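Local coordinates for tRNA (Guanine-N(1)-)-methyltransferase (Aquifex aeolicus, PDB 1OY5), which transfers a methyl group from S-adenosyl-L-methionine to N1 of guanosine-37 in tRNA, working as a homodimer of the TrmD family, at the interface of chains A and B. Coordinates in Å, arbitrary orientation; residue numbers count along the deposited sequence, not the author numbering. Chains: chain A/B, tRNA (Guanine-N(1)-)-methyltransferase.

The interface of chains A and B. Residues chain A 116, 139-140; chain B 25-26, 151, 155.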
# COMPACT_ATOMS: atom_id res chain seq x y z
N ARG A 116 -5.70 13.42 -0.45
CA ARG A 116 -4.89 13.96 -1.53
C ARG A 116 -4.33 15.31 -1.14
O ARG A 116 -4.81 15.96 -0.22
CB ARG A 116 -5.70 14.19 -2.79
CG ARG A 116 -6.54 13.04 -3.26
CD ARG A 116 -5.76 11.95 -4.00
NE ARG A 116 -4.80 12.44 -4.98
CZ ARG A 116 -3.89 11.66 -5.53
NH1 ARG A 116 -3.85 10.36 -5.24
NH2 ARG A 116 -3.02 12.14 -6.40
N LEU A 139 2.85 9.14 0.67
CA LEU A 139 2.25 8.81 -0.60
C LEU A 139 1.59 10.07 -1.13
O LEU A 139 1.42 11.04 -0.42
CB LEU A 139 1.25 7.71 -0.43
CG LEU A 139 1.85 6.32 -0.17
CD1 LEU A 139 0.81 5.33 0.20
CD2 LEU A 139 2.60 5.83 -1.40
N SER A 140 1.26 10.07 -2.41
CA SER A 140 0.64 11.24 -2.99
C SER A 140 -0.87 11.16 -2.84
O SER A 140 -1.55 12.11 -3.13
CB SER A 140 1.05 11.40 -4.44
OG SER A 140 0.88 10.20 -5.14
N GLY B 25 -2.58 10.71 -11.28
CA GLY B 25 -1.76 11.35 -10.27
C GLY B 25 -0.28 11.56 -10.61
O GLY B 25 0.09 11.82 -11.77
N ILE B 26 0.54 11.44 -9.57
CA ILE B 26 1.95 11.78 -9.61
C ILE B 26 2.79 10.83 -10.41
O ILE B 26 3.78 11.22 -10.96
CB ILE B 26 2.48 11.90 -8.19
CG1 ILE B 26 1.44 12.63 -7.31
CG2 ILE B 26 3.82 12.62 -8.15
CD1 ILE B 26 0.98 13.97 -7.84
N ASP B 151 4.99 4.97 -6.13
CA ASP B 151 4.38 6.23 -5.81
C ASP B 151 5.36 7.07 -4.99
O ASP B 151 5.70 8.20 -5.35
CB ASP B 151 3.07 5.99 -5.08
CG ASP B 151 2.29 7.25 -4.81
OD1 ASP B 151 2.60 7.96 -3.85
OD2 ASP B 151 1.29 7.59 -5.47
N ARG B 155 7.31 10.74 -6.36
CA ARG B 155 7.07 12.07 -5.86
C ARG B 155 8.31 12.71 -5.21
O ARG B 155 8.33 13.93 -5.02
CB ARG B 155 5.85 12.12 -4.94
CG ARG B 155 6.04 11.47 -3.63
CD ARG B 155 4.90 11.69 -2.70
NE ARG B 155 4.87 13.03 -2.15
CZ ARG B 155 5.71 13.49 -1.23
NH1 ARG B 155 6.70 12.72 -0.77
NH2 ARG B 155 5.57 14.73 -0.78
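A:Ser140 meets the carboxylate of B:Asp151 across the two-fold TrmD homodimer interface, directly after A:Leu139, which belongs to the S-adenosyl-L-methionine-binding loop inferred by similarity. The partner hides 61 Å² of A:Ser140, against 16 Å² of A:Arg116 and 15 Å² of B:Arg155. In this tight part A:Ser140 N donates to B:Asp151 OD1 at 2.9 Å, with 153° at the hydrogen, and enters on the syn lone pair. The hydroxyl OG lies 2.7 Å from B:Asp151 OD2, a hydrogen bond by its chemistry, while its link to OD1 is weak. Backbone and side chain of one serine thus grip both oxygens, which should limit rotation of the carboxylate. B:Asp151 reaches this position from helix 143-155 with CG anti to its backbone N (chi1 -174°). Its side chain crosses that of A:Leu139 at about a right angle, in marginal contact: CD2 of A:Leu139 lies 3.7 Å from B:Asp151 CG. An alanine in place of B:Asp151 would probably leave the amide and hydroxyl of A:Ser140 without these acceptors and the A:Leu139–A:Ser140 stretch less firmly held. The CB and CG1 side of B:Ile26 faces the serine, CB 3.8 Å from A:Ser140 OG, but CG1 is modelled too close to A:Ser140 CB to support any claim of tightness.

The contact is looser at both flanks. On one, B:Arg155 CD lies 4.0 Å from A:Ser140 N, and the chain bends at chi3 (-75°), carrying the guanidinium away. On the other, A:Arg116 NH2 comes no closer to B:Gly25 than 4.2 Å from CA, beyond close van der Waals contact. Within chain A, A:Ser140 O sits over the centre of the A:Arg116 guanidinium.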